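PDB 3V68: DUF2666 domain-containing protein from Pyrococcus furiosus, which is a DUF2666-family protein of unknown function that probably binds double-stranded DNA. Local coordinates for residues V21-T25 and N26-A30; E88-K91 and K92-K95; P130-E133 and E134-N138; E221-Y224 and A225-M229. All blocks are in the same frame, centred on the assembly; numbering follows the deposited sequence.

Contact 1: residues V21-T25 and N26-A30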
loop_
_atom_site.group_PDB
_atom_site.type_symbol
_atom_site.label_atom_id
_atom_site.label_comp_id
_atom_site.label_asym_id
_atom_site.label_seq_id
_atom_site.Cartn_x
_atom_site.Cartn_y
_atom_site.Cartn_z
ATOM N N VAL A 21 -14.790 -4.645 13.587
ATOM C CA VAL A 21 -16.139 -4.713 13.051
ATOM C C VAL A 21 -16.973 -5.552 14.006
ATOM O O VAL A 21 -16.514 -6.585 14.494
ATOM C CB VAL A 21 -16.151 -5.318 11.632
ATOM C CG1 VAL A 21 -17.579 -5.513 11.125
ATOM C CG2 VAL A 21 -15.383 -4.418 10.691
ATOM N N GLU A 22 -18.185 -5.083 14.290
ATOM C CA GLU A 22 -19.118 -5.826 15.130
ATOM C C GLU A 22 -20.424 -6.098 14.388
ATOM O O GLU A 22 -21.130 -7.061 14.692
ATOM C CB GLU A 22 -19.372 -5.077 16.439
ATOM C CG GLU A 22 -18.178 -5.119 17.385
ATOM C CD GLU A 22 -18.353 -4.245 18.612
ATOM O OE1 GLU A 22 -19.503 -4.053 19.055
ATOM O OE2 GLU A 22 -17.327 -3.761 19.136
ATOM N N ASP A 23 -20.727 -5.243 13.414
ATOM C CA ASP A 23 -21.881 -5.417 12.545
ATOM C C ASP A 23 -21.361 -5.868 11.181
ATOM O O ASP A 23 -20.911 -5.043 10.383
ATOM C CB ASP A 23 -22.662 -4.104 12.440
ATOM C CG ASP A 23 -24.019 -4.270 11.769
ATOM O OD1 ASP A 23 -24.355 -5.381 11.309
ATOM O OD2 ASP A 23 -24.763 -3.270 11.704
ATOM N N PHE A 24 -21.434 -7.172 10.930
ATOM C CA PHE A 24 -20.753 -7.800 9.795
ATOM C C PHE A 24 -21.531 -7.756 8.476
ATOM O O PHE A 24 -22.062 -8.774 8.011
ATOM C CB PHE A 24 -20.335 -9.235 10.138
ATOM C CG PHE A 24 -19.187 -9.316 11.097
ATOM C CD1 PHE A 24 -17.884 -9.438 10.626
ATOM C CD2 PHE A 24 -19.403 -9.261 12.472
ATOM C CE1 PHE A 24 -16.812 -9.511 11.511
ATOM C CE2 PHE A 24 -18.334 -9.327 13.364
ATOM C CZ PHE A 24 -17.040 -9.452 12.882
ATOM N N THR A 25 -21.579 -6.570 7.879
ATOM C CA THR A 25 -22.096 -6.389 6.526
ATOM C C THR A 25 -20.906 -6.231 5.583
ATOM O O THR A 25 -19.811 -5.861 6.024
ATOM C CB THR A 25 -22.981 -5.127 6.410
ATOM O OG1 THR A 25 -22.200 -3.963 6.712
ATOM C CG2 THR A 25 -24.176 -5.193 7.369
ATOM N N ASN A 26 -21.115 -6.499 4.296
ATOM C CA ASN A 26 -20.067 -6.280 3.299
ATOM C C ASN A 26 -19.567 -4.841 3.292
ATOM O O ASN A 26 -18.360 -4.611 3.159
ATOM C CB ASN A 26 -20.534 -6.676 1.902
ATOM C CG ASN A 26 -20.643 -8.173 1.726
ATOM O OD1 ASN A 26 -19.906 -8.951 2.342
ATOM N ND2 ASN A 26 -21.573 -8.592 0.871
ATOM N N GLU A 27 -20.485 -3.885 3.444
ATOM C CA GLU A 27 -20.121 -2.465 3.520
ATOM C C GLU A 27 -19.164 -2.189 4.681
ATOM O O GLU A 27 -18.132 -1.544 4.498
ATOM C CB GLU A 27 -21.367 -1.580 3.643
ATOM C CG GLU A 27 -21.073 -0.084 3.562
ATOM C CD GLU A 27 -22.253 0.793 3.973
ATOM O OE1 GLU A 27 -23.127 0.339 4.744
ATOM O OE2 GLU A 27 -22.294 1.958 3.533
ATOM N N ASN A 28 -19.507 -2.672 5.873
ATOM C CA ASN A 28 -18.679 -2.428 7.050
ATOM C C ASN A 28 -17.325 -3.127 6.966
ATOM O O ASN A 28 -16.312 -2.580 7.399
ATOM C CB ASN A 28 -19.412 -2.841 8.328
ATOM C CG ASN A 28 -20.580 -1.927 8.657
ATOM O OD1 ASN A 28 -20.693 -0.815 8.133
ATOM N ND2 ASN A 28 -21.461 -2.400 9.533
ATOM N N ILE A 29 -17.317 -4.332 6.401
ATOM C CA ILE A 29 -16.073 -5.080 6.244
ATOM C C ILE A 29 -15.157 -4.378 5.245
ATOM O O ILE A 29 -13.967 -4.188 5.519
ATOM C CB ILE A 29 -16.314 -6.559 5.856
ATOM C CG1 ILE A 29 -17.054 -7.275 6.995
ATOM C CG2 ILE A 29 -14.983 -7.254 5.546
ATOM C CD1 ILE A 29 -17.607 -8.643 6.620
ATOM N N ALA A 30 -15.716 -3.966 4.110
ATOM C CA ALA A 30 -14.933 -3.259 3.096
ATOM C C ALA A 30 -14.391 -1.927 3.618
ATOM O O ALA A 30 -13.252 -1.568 3.321
ATOM C CB ALA A 30 -15.747 -3.059 1.819
HETATM O O HOH W 1 -24.059 -1.577 9.974
HETATM O O HOH W 2 -23.906 -1.854 6.593
#
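Thr25 and Asn28 hold each other at the start of helix 26-43. Thr25 is the N-cap: its OG1 accepts from Asn28 N at 3.1 Å. The hydroxyl lies between the backbone N and the carbonyl carbon (chi1 62°), which points it forward to Asn28 N. The Asn28 side chain reaches back to the loop, where ND2 donates to Asp23 O at 2.8 Å in a nearly straight bond (169°). That oxygen lies close to the amide plane of Asn28 and also accepts from Thr25 N, both donors arriving from the same face of the carbonyl.

Two waters form the next layer. One accepts from Asn28 ND2 and donates to Asp23 OD2, so the amide nitrogen serves Asp23 twice; the other joins Thr25 OG1 to Glu27 OE1. On the inner side Ile29 CD1 meets the edge of the Phe24 ring at CD1, 4.1 Å away, while Val21 CG1 lies over the centre of one ring face. Leu6 of strand 5-12 touches Val21, Phe24 and Ile29, tying the turn to the sheet. The chemistry is that of an N-cap: a side-chain hydroxyl supplies the acceptor that Asn28 N needs where the helix begins.

Contact 2: residues E88-K91 and K92-K95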
loop_
_atom_site.group_PDB
_atom_site.type_symbol
_atom_site.label_atom_id
_atom_site.label_comp_id
_atom_site.label_asym_id
_atom_site.label_seq_id
_atom_site.Cartn_x
_atom_site.Cartn_y
_atom_site.Cartn_z
ATOM N N GLU A 88 22.370 0.239 0.686
ATOM C CA GLU A 88 22.667 -1.155 0.394
ATOM C C GLU A 88 23.699 -1.232 -0.720
ATOM O O GLU A 88 23.599 -0.505 -1.714
ATOM C CB GLU A 88 21.386 -1.908 0.002
ATOM C CG GLU A 88 21.581 -3.402 -0.291
ATOM C CD GLU A 88 22.248 -4.150 0.854
ATOM O OE1 GLU A 88 21.727 -4.117 1.987
ATOM O OE2 GLU A 88 23.303 -4.776 0.616
ATOM N N ASP A 89 24.680 -2.113 -0.537
ATOM C CA ASP A 89 25.768 -2.292 -1.494
ATOM C C ASP A 89 25.521 -3.477 -2.416
ATOM O O ASP A 89 25.931 -3.454 -3.578
ATOM C CB ASP A 89 27.099 -2.485 -0.762
ATOM C CG ASP A 89 27.393 -1.375 0.227
ATOM O OD1 ASP A 89 27.979 -1.673 1.288
ATOM O OD2 ASP A 89 27.041 -0.205 -0.048
ATOM N N ASP A 90 24.863 -4.512 -1.892
ATOM C CA ASP A 90 24.565 -5.712 -2.673
ATOM C C ASP A 90 23.572 -5.395 -3.791
ATOM O O ASP A 90 22.471 -4.902 -3.532
ATOM C CB ASP A 90 24.040 -6.834 -1.773
ATOM C CG ASP A 90 23.845 -8.136 -2.522
ATOM O OD1 ASP A 90 24.773 -8.971 -2.506
ATOM O OD2 ASP A 90 22.777 -8.320 -3.140
ATOM N N LYS A 91 23.974 -5.682 -5.026
ATOM C CA LYS A 91 23.203 -5.318 -6.220
ATOM C C LYS A 91 21.784 -5.884 -6.199
ATOM O O LYS A 91 20.821 -5.176 -6.514
ATOM C CB LYS A 91 23.943 -5.766 -7.491
ATOM C CG LYS A 91 23.228 -5.431 -8.797
ATOM C CD LYS A 91 24.069 -5.796 -10.011
ATOM C CE LYS A 91 23.280 -5.601 -11.300
ATOM N NZ LYS A 91 24.138 -5.718 -12.511
ATOM N N LYS A 92 21.673 -7.156 -5.821
ATOM C CA LYS A 92 20.402 -7.868 -5.785
ATOM C C LYS A 92 19.474 -7.305 -4.707
ATOM O O LYS A 92 18.300 -7.020 -4.972
ATOM C CB LYS A 92 20.656 -9.361 -5.558
ATOM C CG LYS A 92 19.626 -10.281 -6.185
ATOM C CD LYS A 92 20.242 -11.621 -6.593
ATOM C CE LYS A 92 20.834 -11.585 -8.007
ATOM N NZ LYS A 92 22.232 -11.051 -8.069
ATOM N N LEU A 93 20.007 -7.132 -3.499
ATOM C CA LEU A 93 19.222 -6.604 -2.381
ATOM C C LEU A 93 18.836 -5.138 -2.594
ATOM O O LEU A 93 17.732 -4.721 -2.230
ATOM C CB LEU A 93 19.961 -6.790 -1.049
ATOM C CG LEU A 93 20.242 -8.211 -0.538
ATOM C CD1 LEU A 93 21.033 -8.151 0.758
ATOM C CD2 LEU A 93 18.965 -9.028 -0.340
ATOM N N LYS A 94 19.742 -4.362 -3.189
ATOM C CA LYS A 94 19.466 -2.953 -3.492
ATOM C C LYS A 94 18.261 -2.802 -4.426
ATOM O O LYS A 94 17.405 -1.937 -4.211
ATOM C CB LYS A 94 20.703 -2.268 -4.084
ATOM C CG LYS A 94 20.542 -0.769 -4.266
ATOM C CD LYS A 94 21.814 -0.126 -4.788
ATOM C CE LYS A 94 21.648 1.379 -4.909
ATOM N NZ LYS A 94 22.932 2.056 -5.251
ATOM N N LYS A 95 18.193 -3.656 -5.446
ATOM C CA LYS A 95 17.078 -3.653 -6.391
ATOM C C LYS A 95 15.743 -3.858 -5.669
ATOM O O LYS A 95 14.762 -3.170 -5.967
ATOM C CB LYS A 95 17.280 -4.721 -7.478
ATOM C CG LYS A 95 16.291 -4.629 -8.640
ATOM C CD LYS A 95 16.558 -5.673 -9.724
ATOM C CE LYS A 95 15.529 -5.552 -10.851
ATOM N NZ LYS A 95 15.642 -6.635 -11.877
HETATM O O HOH W 3 25.028 1.236 -3.435
#
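Asp90 caps helix 91-110, its carboxylate set against the amide of Leu93. Among the polar contacts, Leu93 N donates to Asp90 OD2 at 3.0 Å (N-H...O 166°), and OD2 receives it on its anti lone pair, the one facing away from OD1. CG stands anti to the backbone N (chi1 -175°), and this swings the carboxylate forward to the amide of Leu93. The main chain adds Lys94 N to Asp90 O at 2.8 Å, followed by Lys95 N to Lys91 O. Asp90 is itself held from behind, since its N donates to Glu88 OE2 at 3.0 Å, while Glu88 OE1 forms a salt bridge with Lys51.

This is a classical helix N-cap at the surface, where the loop after helix 76-83 turns into helix 91-110. The negative carboxylate at the positive end of the helix dipole is likely to be favourable.

The van der Waals contacts come from the aliphatic part of Glu88, whose chain is bent at chi2 (55°). Its CG rests 3.8 Å from Leu93 CB and 3.6 Å from Lys94 N, and Leu93 CD1 also reaches Asp90 CB. Tyr247 of helix 241-248 touches both Glu88 and Leu93. Solvent supplies the last link: a water donates to Glu88 O and accepts from Lys94 NZ, at the end of an extended lysine chain whose CD passes 3.6 Å from Glu88 O.

Contact 3: residues P130-E133 and E134-N138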
loop_
_atom_site.group_PDB
_atom_site.type_symbol
_atom_site.label_atom_id
_atom_site.label_comp_id
_atom_site.label_asym_id
_atom_site.label_seq_id
_atom_site.Cartn_x
_atom_site.Cartn_y
_atom_site.Cartn_z
ATOM N N PRO A 130 -6.110 -1.876 22.819
ATOM C CA PRO A 130 -5.168 -2.802 22.189
ATOM C C PRO A 130 -5.282 -4.210 22.776
ATOM O O PRO A 130 -5.458 -4.364 23.988
ATOM C CB PRO A 130 -3.804 -2.190 22.518
ATOM C CG PRO A 130 -4.081 -0.745 22.731
ATOM C CD PRO A 130 -5.419 -0.709 23.400
ATOM N N ARG A 131 -5.190 -5.222 21.915
ATOM C CA ARG A 131 -5.347 -6.623 22.320
ATOM C C ARG A 131 -4.204 -7.114 23.221
ATOM O O ARG A 131 -4.376 -8.058 23.994
ATOM C CB ARG A 131 -5.501 -7.518 21.078
ATOM C CG ARG A 131 -5.778 -9.012 21.343
ATOM C CD ARG A 131 -6.961 -9.248 22.289
ATOM N NE ARG A 131 -8.252 -8.900 21.697
ATOM C CZ ARG A 131 -9.080 -9.770 21.122
ATOM N NH1 ARG A 131 -8.767 -11.058 21.048
ATOM N NH2 ARG A 131 -10.233 -9.349 20.621
ATOM N N TYR A 132 -3.050 -6.460 23.122
ATOM C CA TYR A 132 -1.872 -6.837 23.898
ATOM C C TYR A 132 -1.334 -5.643 24.671
ATOM O O TYR A 132 -1.409 -4.505 24.204
ATOM C CB TYR A 132 -0.790 -7.408 22.978
ATOM C CG TYR A 132 -1.261 -8.597 22.171
ATOM C CD1 TYR A 132 -1.184 -9.889 22.691
ATOM C CD2 TYR A 132 -1.793 -8.431 20.889
ATOM C CE1 TYR A 132 -1.621 -10.986 21.956
ATOM C CE2 TYR A 132 -2.235 -9.522 20.148
ATOM C CZ TYR A 132 -2.146 -10.797 20.687
ATOM O OH TYR A 132 -2.579 -11.881 19.962
ATOM N N GLU A 133 -0.797 -5.910 25.858
ATOM C CA GLU A 133 -0.243 -4.859 26.711
ATOM C C GLU A 133 1.104 -4.364 26.195
ATOM O O GLU A 133 1.428 -3.185 26.313
ATOM C CB GLU A 133 -0.109 -5.348 28.152
ATOM C CG GLU A 133 -1.441 -5.608 28.842
ATOM C CD GLU A 133 -1.291 -5.867 30.328
ATOM O OE1 GLU A 133 -1.735 -6.939 30.793
ATOM O OE2 GLU A 133 -0.728 -5.001 31.031
ATOM N N GLU A 134 1.888 -5.275 25.632
ATOM C CA GLU A 134 3.166 -4.917 25.035
ATOM C C GLU A 134 2.946 -4.252 23.685
ATOM O O GLU A 134 1.884 -4.412 23.074
ATOM C CB GLU A 134 4.072 -6.144 24.882
ATOM C CG GLU A 134 3.368 -7.410 24.410
ATOM C CD GLU A 134 2.764 -8.218 25.544
ATOM O OE1 GLU A 134 3.497 -8.552 26.500
ATOM O OE2 GLU A 134 1.556 -8.526 25.475
ATOM N N ASP A 135 3.948 -3.501 23.236
ATOM C CA ASP A 135 3.966 -2.951 21.885
ATOM C C ASP A 135 3.754 -4.081 20.882
ATOM O O ASP A 135 4.279 -5.182 21.060
ATOM C CB ASP A 135 5.294 -2.235 21.608
ATOM C CG ASP A 135 5.360 -0.840 22.218
ATOM O OD1 ASP A 135 4.389 -0.406 22.880
ATOM O OD2 ASP A 135 6.399 -0.172 22.034
ATOM N N HIS A 136 2.977 -3.810 19.837
ATOM C CA HIS A 136 2.579 -4.855 18.894
ATOM C C HIS A 136 1.909 -4.290 17.648
ATOM O O HIS A 136 1.490 -3.132 17.618
ATOM C CB HIS A 136 1.587 -5.817 19.559
ATOM C CG HIS A 136 0.250 -5.199 19.824
ATOM N ND1 HIS A 136 0.001 -4.422 20.934
ATOM C CD2 HIS A 136 -0.894 -5.199 19.098
ATOM C CE1 HIS A 136 -1.249 -3.993 20.896
ATOM N NE2 HIS A 136 -1.812 -4.444 19.789
ATOM N N ILE A 137 1.813 -5.139 16.629
ATOM C CA ILE A 137 0.902 -4.952 15.508
ATOM C C ILE A 137 -0.012 -6.172 15.507
ATOM O O ILE A 137 0.460 -7.297 15.664
ATOM C CB ILE A 137 1.653 -4.891 14.151
ATOM C CG1 ILE A 137 2.831 -3.898 14.194
ATOM C CG2 ILE A 137 0.676 -4.602 12.997
ATOM C CD1 ILE A 137 2.451 -2.438 14.373
ATOM N N ASN A 138 -1.313 -5.956 15.335
ATOM C CA ASN A 138 -2.273 -7.059 15.332
ATOM C C ASN A 138 -3.390 -6.890 14.302
ATOM O O ASN A 138 -4.256 -6.025 14.453
ATOM C CB ASN A 138 -2.852 -7.259 16.744
ATOM C CG ASN A 138 -4.097 -8.128 16.754
ATOM O OD1 ASN A 138 -4.172 -9.145 16.062
ATOM N ND2 ASN A 138 -5.091 -7.722 17.541
HETATM O O HOH W 4 -0.867 -8.897 26.877
#
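Tyr132 turns the edge of its ring to the face of His136, an edge-to-face pair with centroids 5.3 Å apart and planes at 67°. Tyr132 CB sits over the same imidazole as a CH-pi contact, 4.0 Å from its centroid. Pro130 CB meets the imidazole at its edge, 3.5 Å from CE1. The His136 ring is fixed in rotation from two ends: ND1 donates to Glu134 O at 2.9 Å, within the carbonyl plane, and NE2 is hydrogen-bonded to Thr9 OG1 of strand 5-12. An alanine at His136 would take away this ring and is likely to leave Glu134 O and Thr9 without their partner and the Tyr132 edge without a face to pack on.

Glu134 folds back beside Tyr132, its chain bent at chi2 (-87°), so that OE2 lies near the ring plane, 3.6 Å from Tyr132 CB. A water donates to that oxygen and accepts from Glu133 N. Tyr132 CE2 packs on Asn138, whose amide stands almost upright to the ring, held by Thr140 at OD1 and Glu7 at ND2. This is a loop curling over the entry to a central strand, 136-143, of the antiparallel sheet.

Contact 4: residues E221-Y224 and A225-M229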
loop_
_atom_site.group_PDB
_atom_site.type_symbol
_atom_site.label_atom_id
_atom_site.label_comp_id
_atom_site.label_asym_id
_atom_site.label_seq_id
_atom_site.Cartn_x
_atom_site.Cartn_y
_atom_site.Cartn_z
ATOM N N GLU A 221 -14.292 0.079 -7.033
ATOM C CA GLU A 221 -13.828 -0.313 -8.360
ATOM C C GLU A 221 -12.773 0.630 -8.946
ATOM O O GLU A 221 -11.845 0.173 -9.617
ATOM C CB GLU A 221 -15.010 -0.443 -9.322
ATOM C CG GLU A 221 -15.950 -1.598 -8.999
ATOM C CD GLU A 221 -17.274 -1.507 -9.743
ATOM O OE1 GLU A 221 -17.749 -0.385 -10.007
ATOM O OE2 GLU A 221 -17.853 -2.561 -10.060
ATOM N N VAL A 222 -12.912 1.932 -8.688
ATOM C CA VAL A 222 -11.955 2.918 -9.209
ATOM C C VAL A 222 -10.553 2.801 -8.603
ATOM O O VAL A 222 -9.577 3.109 -9.276
ATOM C CB VAL A 222 -12.468 4.384 -9.133
ATOM C CG1 VAL A 222 -13.753 4.541 -9.945
ATOM C CG2 VAL A 222 -12.645 4.841 -7.683
ATOM N N ARG A 223 -10.457 2.350 -7.350
ATOM C CA ARG A 223 -9.150 2.100 -6.722
ATOM C C ARG A 223 -8.383 1.003 -7.449
ATOM O O ARG A 223 -7.156 1.062 -7.553
ATOM C CB ARG A 223 -9.285 1.724 -5.239
ATOM C CG ARG A 223 -9.235 2.895 -4.270
ATOM C CD ARG A 223 -10.528 3.692 -4.313
ATOM N NE ARG A 223 -10.411 4.932 -3.559
ATOM C CZ ARG A 223 -11.353 5.865 -3.491
ATOM N NH1 ARG A 223 -12.510 5.714 -4.129
ATOM N NH2 ARG A 223 -11.130 6.962 -2.776
ATOM N N TYR A 224 -9.109 0.007 -7.948
ATOM C CA TYR A 224 -8.483 -1.090 -8.679
ATOM C C TYR A 224 -8.168 -0.691 -10.114
ATOM O O TYR A 224 -7.144 -1.097 -10.661
ATOM C CB TYR A 224 -9.339 -2.358 -8.585
ATOM C CG TYR A 224 -9.363 -2.876 -7.170
ATOM C CD1 TYR A 224 -8.314 -3.653 -6.685
ATOM C CD2 TYR A 224 -10.398 -2.537 -6.299
ATOM C CE1 TYR A 224 -8.310 -4.109 -5.368
ATOM C CE2 TYR A 224 -10.404 -2.984 -4.984
ATOM C CZ TYR A 224 -9.362 -3.768 -4.533
ATOM O OH TYR A 224 -9.376 -4.200 -3.236
ATOM N N ALA A 225 -9.026 0.137 -10.705
ATOM C CA ALA A 225 -8.751 0.688 -12.021
ATOM C C ALA A 225 -7.502 1.562 -11.988
ATOM O O ALA A 225 -6.670 1.478 -12.885
ATOM C CB ALA A 225 -9.951 1.462 -12.545
ATOM N N ALA A 226 -7.358 2.383 -10.942
ATOM C CA ALA A 226 -6.145 3.186 -10.801
ATOM C C ALA A 226 -4.900 2.311 -10.679
ATOM O O ALA A 226 -3.888 2.572 -11.329
ATOM C CB ALA A 226 -6.255 4.139 -9.620
ATOM N N ARG A 227 -4.983 1.267 -9.859
ATOM C CA ARG A 227 -3.861 0.352 -9.680
ATOM C C ARG A 227 -3.513 -0.360 -10.986
ATOM O O ARG A 227 -2.339 -0.502 -11.319
ATOM C CB ARG A 227 -4.162 -0.650 -8.570
ATOM C CG ARG A 227 -3.996 -0.038 -7.190
ATOM C CD ARG A 227 -4.685 -0.857 -6.113
ATOM N NE ARG A 227 -4.231 -0.430 -4.791
ATOM C CZ ARG A 227 -4.650 0.670 -4.167
ATOM N NH1 ARG A 227 -5.557 1.468 -4.726
ATOM N NH2 ARG A 227 -4.155 0.971 -2.977
ATOM N N GLU A 228 -4.531 -0.801 -11.722
ATOM C CA GLU A 228 -4.298 -1.462 -13.003
ATOM C C GLU A 228 -3.639 -0.524 -14.010
ATOM O O GLU A 228 -2.691 -0.915 -14.698
ATOM C CB GLU A 228 -5.595 -2.053 -13.564
ATOM C CG GLU A 228 -5.417 -2.869 -14.856
ATOM C CD GLU A 228 -4.536 -4.102 -14.703
ATOM O OE1 GLU A 228 -4.328 -4.581 -13.569
ATOM O OE2 GLU A 228 -4.065 -4.614 -15.741
ATOM N N MET A 229 -4.129 0.715 -14.085
ATOM C CA MET A 229 -3.553 1.722 -14.980
ATOM C C MET A 229 -2.075 1.946 -14.661
ATOM O O MET A 229 -1.223 1.931 -15.554
ATOM C CB MET A 229 -4.335 3.037 -14.891
ATOM C CG MET A 229 -3.812 4.150 -15.799
ATOM S SD MET A 229 -2.492 5.140 -15.069
ATOM C CE MET A 229 -3.414 6.169 -13.935
#
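This is an intrahelical contact along helix 219-231, with partners four residues apart. The alpha-helical repeat of backbone bonds runs unbroken through it: Ala225 N to Glu221 O, Ala226 N to Val222 O, and Glu228 N to Tyr224 O at 2.8 Å. The helix packs against helix 202-213 through Ala225 and Ala226, both touching Phe212, while Tyr224 meets Ile189 of helix 186-192, and its OH is hydrogen-bonded to Val175 O of helix 160-181.

The side-chain part of the contact belongs to Arg227. It runs extended from CG to NE and then folds back at its guanidinium (chi4 78°), placing NH1 over the preceding turn. Its CG and CD lie alongside Arg223 O, each at 3.4 Å. NH1 donates to Ile116 O, and NE forms a salt bridge with Asp238. Arg227 thus ties the helix to two other parts of the chain.

Arg223 leads its own guanidinium elsewhere, bending at chi2 (74°) so that NE reaches Glu117 O and NH1 reaches Glu219 O; its CB is 3.8 Å from Arg227 NH1. Phe118 touches both arginines. Arg223 O takes two bonds from Arg227, the backbone N at 3.2 Å and NH1 at 3.3 Å. A leucine in place of Arg227 would probably leave Asp238 without its positive mate, Ile116 O without this donor, and Arg223 O with the backbone N alone of the two. The two donors come from opposite faces of the Arg223 carbonyl plane, and the oxygen lies in the plane of the Arg227 guanidinium.

The four contacts follow one another along the chain without touching. Contacts 1 and 2 are both helix N-caps, at the starts of helices 26-43 and 91-110, and sit on opposite sides of the chain's centre, about 42 Å apart between centres. Contacts 1 and 3 both adjoin the antiparallel sheet, at opposite ends of its strands: contact 1 follows strand 15-20, contact 3 leads into strand 136-143, and their nearest atoms are about 9 Å apart. Contact 4 lies within the helical part, about 8 Å from contact 1 at the nearest atoms; helix 160-181 touches both. A bound methylpentanediol, probably from the crystallisation liquor, lies about 3 Å from the Tyr224 side chain of contact 4.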